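Local coordinates for Lmo2470 protein (Listeria monocytogenes EGD-e, PDB 5HL3) that is an internalin with leucine-rich repeats that binds calcium, interacts with the host protein afadin and facilitates crossing of the basement membrane by the bacterium, at residues I40-D43 and D44-L48; T57-N60 and D61-Q64; S254-L257 and D258-Y261. All coordinates share one frame; numbering follows the deposited sequence.

Contact 1. Residues I40-D43 and D44-L48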
loop_
_atom_site.group_PDB
_atom_site.type_symbol
_atom_site.label_atom_id
_atom_site.label_comp_id
_atom_site.label_asym_id
_atom_site.label_seq_id
_atom_site.Cartn_x
_atom_site.Cartn_y
_atom_site.Cartn_z
ATOM N N ILE A 40 1.082 -0.406 -43.865
ATOM C CA ILE A 40 0.685 -1.580 -43.078
ATOM C C ILE A 40 -0.657 -2.109 -43.534
ATOM O O ILE A 40 -1.478 -1.391 -44.094
ATOM C CB ILE A 40 0.638 -1.284 -41.564
ATOM C CG1 ILE A 40 -0.299 -0.116 -41.233
ATOM C CG2 ILE A 40 2.046 -1.088 -41.037
ATOM C CD1 ILE A 40 -0.709 -0.080 -39.773
ATOM N N ASP A 41 -0.872 -3.404 -43.272
ATOM C CA ASP A 41 -2.151 -4.041 -43.573
ATOM C C ASP A 41 -2.672 -4.738 -42.320
ATOM O O ASP A 41 -2.055 -4.706 -41.263
ATOM C CB ASP A 41 -2.045 -4.973 -44.781
ATOM C CG ASP A 41 -1.063 -6.105 -44.612
ATOM O OD1 ASP A 41 -0.717 -6.490 -43.479
ATOM O OD2 ASP A 41 -0.616 -6.659 -45.671
ATOM N N GLN A 42 -3.835 -5.362 -42.420
ATOM C CA GLN A 42 -4.449 -5.977 -41.244
ATOM C C GLN A 42 -3.574 -7.102 -40.675
ATOM O O GLN A 42 -3.513 -7.294 -39.459
ATOM C CB GLN A 42 -5.876 -6.461 -41.546
ATOM C CG GLN A 42 -6.634 -6.908 -40.310
ATOM C CD GLN A 42 -6.808 -5.789 -39.293
ATOM O OE1 GLN A 42 -7.240 -4.695 -39.653
ATOM N NE2 GLN A 42 -6.516 -6.063 -38.036
ATOM N N ASP A 43 -2.870 -7.833 -41.536
ATOM C CA ASP A 43 -1.949 -8.880 -41.051
ATOM C C ASP A 43 -0.873 -8.286 -40.148
ATOM O O ASP A 43 -0.477 -8.910 -39.158
ATOM C CB ASP A 43 -1.270 -9.613 -42.211
ATOM C CG ASP A 43 -2.070 -10.804 -42.751
ATOM O OD1 ASP A 43 -3.256 -11.003 -42.404
ATOM O OD2 ASP A 43 -1.477 -11.593 -43.539
ATOM N N ASP A 44 -0.386 -7.080 -40.447
ATOM C CA ASP A 44 0.635 -6.462 -39.606
ATOM C C ASP A 44 0.077 -6.166 -38.206
ATOM O O ASP A 44 0.755 -6.356 -37.200
ATOM C CB ASP A 44 1.147 -5.176 -40.244
ATOM C CG ASP A 44 1.927 -5.393 -41.517
ATOM O OD1 ASP A 44 2.743 -6.330 -41.600
ATOM O OD2 ASP A 44 1.723 -4.625 -42.453
ATOM N N LEU A 45 -1.154 -5.692 -38.152
ATOM C CA LEU A 45 -1.834 -5.433 -36.870
ATOM C C LEU A 45 -2.079 -6.744 -36.114
ATOM O O LEU A 45 -1.876 -6.830 -34.877
ATOM C CB LEU A 45 -3.128 -4.652 -37.070
ATOM C CG LEU A 45 -2.991 -3.238 -37.607
ATOM C CD1 LEU A 45 -4.363 -2.726 -37.992
ATOM C CD2 LEU A 45 -2.286 -2.272 -36.630
ATOM N N ASP A 46 -2.512 -7.776 -36.835
ATOM C CA ASP A 46 -2.803 -9.066 -36.199
ATOM C C ASP A 46 -1.574 -9.711 -35.572
ATOM O O ASP A 46 -1.705 -10.469 -34.601
ATOM C CB ASP A 46 -3.424 -10.036 -37.210
ATOM C CG ASP A 46 -4.822 -9.658 -37.646
ATOM O OD1 ASP A 46 -5.470 -8.766 -37.067
ATOM O OD2 ASP A 46 -5.296 -10.254 -38.624
ATOM N N ALA A 47 -0.385 -9.385 -36.086
ATOM C CA ALA A 47 0.847 -9.906 -35.486
ATOM C C ALA A 47 1.168 -9.311 -34.101
ATOM O O ALA A 47 2.039 -9.829 -33.409
ATOM C CB ALA A 47 2.000 -9.673 -36.443
ATOM N N LEU A 48 0.508 -8.214 -33.720
ATOM C CA LEU A 48 0.756 -7.588 -32.416
ATOM C C LEU A 48 0.030 -8.292 -31.286
ATOM O O LEU A 48 -1.185 -8.566 -31.363
ATOM C CB LEU A 48 0.280 -6.150 -32.467
ATOM C CG LEU A 48 0.951 -5.260 -33.509
ATOM C CD1 LEU A 48 0.235 -3.937 -33.536
ATOM C CD2 LEU A 48 2.448 -5.098 -33.181
HETATM O O HOH W 1 1.589 -7.933 -43.651
HETATM O O HOH W 2 -5.595 -9.915 -41.418
HETATM O O HOH W 3 -3.820 -12.320 -39.898
#

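Contact 2. Residues T57-N60 and D61-Q64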
loop_
_atom_site.group_PDB
_atom_site.type_symbol
_atom_site.label_atom_id
_atom_site.label_comp_id
_atom_site.label_asym_id
_atom_site.label_seq_id
_atom_site.Cartn_x
_atom_site.Cartn_y
_atom_site.Cartn_z
ATOM N N THR A 57 4.561 13.247 -25.989
ATOM C CA THR A 57 3.657 14.192 -26.628
ATOM C C THR A 57 2.281 13.594 -26.892
ATOM O O THR A 57 1.392 14.305 -27.314
ATOM C CB THR A 57 4.226 14.681 -27.974
ATOM O OG1 THR A 57 4.463 13.549 -28.816
ATOM C CG2 THR A 57 5.508 15.486 -27.773
ATOM N N ILE A 58 2.107 12.290 -26.667
ATOM C CA ILE A 58 0.785 11.683 -26.829
ATOM C C ILE A 58 -0.148 12.255 -25.752
ATOM O O ILE A 58 0.252 12.375 -24.602
ATOM C CB ILE A 58 0.878 10.136 -26.739
ATOM C CG1 ILE A 58 1.702 9.601 -27.935
ATOM C CG2 ILE A 58 -0.520 9.521 -26.728
ATOM C CD1 ILE A 58 2.049 8.146 -27.831
ATOM N N THR A 59 -1.380 12.598 -26.123
ATOM C CA THR A 59 -2.366 13.153 -25.198
ATOM C C THR A 59 -3.568 12.236 -25.126
ATOM O O THR A 59 -3.630 11.226 -25.839
ATOM C CB THR A 59 -2.882 14.515 -25.732
ATOM O OG1 THR A 59 -3.647 14.292 -26.931
ATOM C CG2 THR A 59 -1.721 15.455 -26.021
ATOM N N ASN A 60 -4.530 12.556 -24.273
ATOM C CA ASN A 60 -5.764 11.763 -24.250
ATOM C C ASN A 60 -6.402 11.677 -25.622
ATOM O O ASN A 60 -6.863 10.617 -26.045
ATOM C CB ASN A 60 -6.786 12.342 -23.296
ATOM C CG ASN A 60 -6.382 12.215 -21.844
ATOM O OD1 ASN A 60 -5.415 11.546 -21.522
ATOM N ND2 ASN A 60 -7.148 12.815 -20.972
ATOM N N ASP A 61 -6.426 12.813 -26.318
ATOM C CA ASP A 61 -7.022 12.855 -27.656
ATOM C C ASP A 61 -6.277 12.031 -28.674
ATOM O O ASP A 61 -6.906 11.298 -29.481
ATOM C CB ASP A 61 -7.136 14.297 -28.144
ATOM C CG ASP A 61 -8.246 15.061 -27.448
ATOM O OD1 ASP A 61 -9.101 14.406 -26.789
ATOM O OD2 ASP A 61 -8.276 16.310 -27.582
ATOM N N SER A 62 -4.956 12.119 -28.703
ATOM C CA SER A 62 -4.243 11.293 -29.672
ATOM C C SER A 62 -4.252 9.802 -29.322
ATOM O O SER A 62 -4.277 8.968 -30.232
ATOM C CB SER A 62 -2.855 11.853 -29.994
ATOM O OG SER A 62 -2.100 12.194 -28.859
HETATM N N MSE A 63 -4.268 9.429 -28.039
HETATM C CA MSE A 63 -4.353 8.014 -27.702
HETATM C C MSE A 63 -5.663 7.431 -28.197
HETATM O O MSE A 63 -5.729 6.257 -28.545
HETATM C CB MSE A 63 -4.185 7.827 -26.180
HETATM C CG MSE A 63 -3.909 6.361 -25.801
HETATM SE SE MSE A 63 -2.163 5.672 -26.425
HETATM C CE MSE A 63 -1.118 6.112 -24.826
ATOM N N GLN A 64 -6.726 8.233 -28.226
ATOM C CA GLN A 64 -8.032 7.794 -28.731
ATOM C C GLN A 64 -7.973 7.333 -30.196
ATOM O O GLN A 64 -8.823 6.544 -30.626
ATOM C CB GLN A 64 -9.012 8.958 -28.619
ATOM C CG GLN A 64 -10.445 8.604 -28.908
ATOM C CD GLN A 64 -11.157 8.094 -27.690
ATOM O OE1 GLN A 64 -10.923 8.590 -26.547
ATOM N NE2 GLN A 64 -12.085 7.179 -27.902
HETATM O O HOH W 4 -0.615 14.378 -29.299
#

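Contact 3. Residues S254-L257 and D258-Y261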
loop_
_atom_site.group_PDB
_atom_site.type_symbol
_atom_site.label_atom_id
_atom_site.label_comp_id
_atom_site.label_asym_id
_atom_site.label_seq_id
_atom_site.Cartn_x
_atom_site.Cartn_y
_atom_site.Cartn_z
ATOM N N SER A 254 -4.071 -10.901 20.220
ATOM C CA SER A 254 -3.714 -12.231 20.674
ATOM C C SER A 254 -4.143 -13.369 19.752
ATOM O O SER A 254 -3.459 -14.399 19.679
ATOM C CB SER A 254 -4.236 -12.480 22.101
ATOM O OG SER A 254 -5.660 -12.546 22.154
ATOM N N ASN A 255 -5.254 -13.211 19.040
ATOM C CA ASN A 255 -5.751 -14.296 18.186
ATOM C C ASN A 255 -4.848 -14.657 17.021
ATOM O O ASN A 255 -4.899 -15.764 16.528
ATOM C CB ASN A 255 -7.136 -13.970 17.612
ATOM C CG ASN A 255 -8.200 -13.873 18.668
ATOM O OD1 ASN A 255 -8.065 -14.400 19.790
ATOM N ND2 ASN A 255 -9.302 -13.230 18.316
ATOM N N VAL A 256 -4.010 -13.711 16.616
ATOM C CA VAL A 256 -3.152 -13.872 15.450
ATOM C C VAL A 256 -1.691 -13.611 15.779
ATOM O O VAL A 256 -0.884 -13.348 14.890
ATOM C CB VAL A 256 -3.646 -12.943 14.309
ATOM C CG1 VAL A 256 -5.025 -13.370 13.833
ATOM C CG2 VAL A 256 -3.624 -11.476 14.721
ATOM N N LEU A 257 -1.330 -13.733 17.046
ATOM C CA LEU A 257 0.041 -13.414 17.472
ATOM C C LEU A 257 1.104 -14.220 16.729
ATOM O O LEU A 257 2.188 -13.707 16.428
ATOM C CB LEU A 257 0.157 -13.598 19.005
ATOM C CG LEU A 257 1.514 -13.221 19.628
ATOM C CD1 LEU A 257 2.030 -11.843 19.281
ATOM C CD2 LEU A 257 1.435 -13.454 21.143
ATOM N N ASP A 258 0.784 -15.462 16.373
ATOM C CA ASP A 258 1.735 -16.309 15.643
ATOM C C ASP A 258 2.013 -15.894 14.198
ATOM O O ASP A 258 2.851 -16.471 13.556
ATOM C CB ASP A 258 1.342 -17.801 15.700
ATOM C CG ASP A 258 -0.044 -18.101 15.116
ATOM O OD1 ASP A 258 -0.821 -17.148 14.853
ATOM O OD2 ASP A 258 -0.389 -19.333 15.018
ATOM N N THR A 259 1.304 -14.874 13.697
ATOM C CA THR A 259 1.496 -14.389 12.324
ATOM C C THR A 259 2.218 -13.060 12.283
ATOM O O THR A 259 2.568 -12.589 11.216
ATOM C CB THR A 259 0.136 -14.157 11.602
ATOM O OG1 THR A 259 -0.536 -13.019 12.152
ATOM C CG2 THR A 259 -0.752 -15.385 11.660
ATOM N N ILE A 260 2.473 -12.457 13.442
ATOM C CA ILE A 260 2.891 -11.050 13.464
ATOM C C ILE A 260 4.375 -10.793 13.222
ATOM O O ILE A 260 5.257 -11.479 13.741
ATOM C CB ILE A 260 2.456 -10.386 14.803
ATOM C CG1 ILE A 260 0.931 -10.355 14.898
ATOM C CG2 ILE A 260 2.999 -8.965 14.947
ATOM C CD1 ILE A 260 0.384 -9.836 16.218
ATOM N N TYR A 261 4.632 -9.783 12.383
ATOM C CA TYR A 261 5.964 -9.203 12.254
ATOM C C TYR A 261 5.960 -7.860 12.979
ATOM O O TYR A 261 5.201 -6.960 12.616
ATOM C CB TYR A 261 6.387 -8.992 10.773
ATOM C CG TYR A 261 7.796 -8.434 10.674
ATOM C CD1 TYR A 261 8.037 -7.085 10.859
ATOM C CD2 TYR A 261 8.892 -9.252 10.373
ATOM C CE1 TYR A 261 9.335 -6.565 10.822
ATOM C CE2 TYR A 261 10.195 -8.729 10.321
ATOM C CZ TYR A 261 10.408 -7.397 10.550
ATOM O OH TYR A 261 11.682 -6.849 10.516
HETATM O O HOH W 5 -3.495 -17.214 14.248
#

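Contact 1. Residues I40-D43 and D44-L48
Asp41 and Asp44 grip each other's backbone amides at the start of helix 42-46. Asp44 N donates to Asp41 OD1 over 3.1 Å, meeting it nearly along the C-O bond, and Asp41 N returns a bond to Asp44 OD2 over 3.0 Å, arriving on the anti side of the carboxylate and 28° out of its plane. Asp41 can reach forward because its CG sits between backbone N and carbonyl carbon (chi1 60°). The exchange brings Asp41 OD1 within 3.2 Å of Asp44 OD2, a like-charge approach that the two amides and the nearby helix N-terminus would be expected to ease; water 1 also donates to Asp41 OD1 and, weakly, to Asp44 OD1. Across the first turn, Gln42 NE2 donates almost straight to Asp46 OD1 over 3.1 Å. Asp46 OD1 lies in the amide plane of Gln42, yet is approached from above its own carboxylate plane. Farther out, Asn72 donates to the same oxygen, and Gln42 NE2 also serves Met70 O. On the buried side, Ile40 CD1 meets Leu45 CD2 at 4.1 Å, with Leu10 packed against Leu45. This reciprocal bonding between N-cap Asp41 and Asp44 is a capping box, opening a short helix in the internalin N-terminal region.

Contact 2. Residues T57-N60 and D61-Q64
Thr59 and Ser62 exchange two nearly straight hydrogen bonds where the chain turns into helix 60-63. Ser62 N donates to Thr59 OG1 over 3.1 Å, while Thr59 N donates to Ser62 OG over 2.9 Å at an N-H...O angle of 178°. Both hydroxyls lie between their own backbone N and carbonyl carbon (chi1 68° for Thr59, 48° for Ser62), the torsion that lets each oxygen reach the other residue's amide. The main chain then takes over: Met63 N donates to Thr59 O over 2.9 Å, and Gln64 N donates to Asn60 O. Asn60 is also held from outside the turn, its OD1 accepting from Thr87 N.

The tight part is apolar and adjoins this polar frame. Ile58 CG2 rests 3.9 Å from CE of Met63, a selenomethionine whose chain bends at both chi2 and chi3 to bring its methyl end back against the isoleucine. Ser62 OG also lies 3.8 Å from Ile58 CG2, so the capping hydroxyl borders the apolar patch. Helix 21-30 packs here through Leu23 against Met63 and Asp26 against Ile58, and Pro90 touches Met63 as well.

The contact is looser at the exposed residues Thr57 and Asp61. Water 4 accepts from the buried Ser62 OG over 2.7 Å and donates to Thr57 O over 2.8 Å, tying the helix start to the preceding loop. Of the Asp61 side chain, CB comes nearest to Thr59 OG1, at 3.7 Å. Gln64 NE2 donates onward to Glu67 OE1. The reciprocal pair, with Thr59 as N-cap, is a capping box, built from two hydroxyls at the start of a short helix that packs against helix 21-30 and follows strand 50-53, an outermost strand of the parallel leucine-rich-repeat sheet.

Contact 3. Residues S254-L257 and D258-Y261
With chi1 at 71°, Thr259 holds OG1 between its backbone N and carbonyl carbon and so aims the hydroxyl back at Val256 O, to which it donates over 2.8 Å. Ile260 instead sets CG1 beside its backbone N (chi1 -65°), and its extended chain runs back toward Leu257, bringing Ile260 CD1 to 4.0 Å from Leu257 CD1. Val256 O is gripped twice by one residue: the hydroxyl arrives in the carbonyl plane, whereas Thr259 N, at 2.9 Å, comes from 45° above it. Next in line, Ile260 N donates to Leu257 O over 3.2 Å, again from well above the carbonyl plane. The two backbone bonds, from residue i+3 to residue i, are the 3-10 pattern of a segment that leads directly into strand 260-261, an outermost strand of the parallel leucine-rich-repeat sheet. The backbones of Thr259 and Tyr261 bond to Leu242 of strand 241-243, and Val256 and Thr259 pack on Leu239 and Leu242. On the outer side, water 5 donates both to Asn255 O and, over 2.7 Å, to Asp258 OD1, bridging the turn at the surface. Leu257 faces another neighbour, Thr293, just beyond helix 285-292.

In the fold
All three contacts are local: two helix starts and one 3-10 turn, in series along an elongated chain. Contacts 1 and 2 share the N-terminal end, their centres 22 Å apart and their nearest atoms about 12 Å apart, on either side in sequence of strand 50-53, which begins the parallel sheet. Contact 3 leads into strand 260-261 at the sheet's other edge, 55 Å from contact 1 and 49 Å from contact 2 between centres. Calcium ions lie near: from the side chains, Asp46 of contact 1 is about 8 Å away, Thr57 of contact 2 about 11 Å and Leu257 of contact 3 about 12 Å. Asp46 also neighbours Asn73, a known calcium-binding residue whose ion is not bound to this chain in the model.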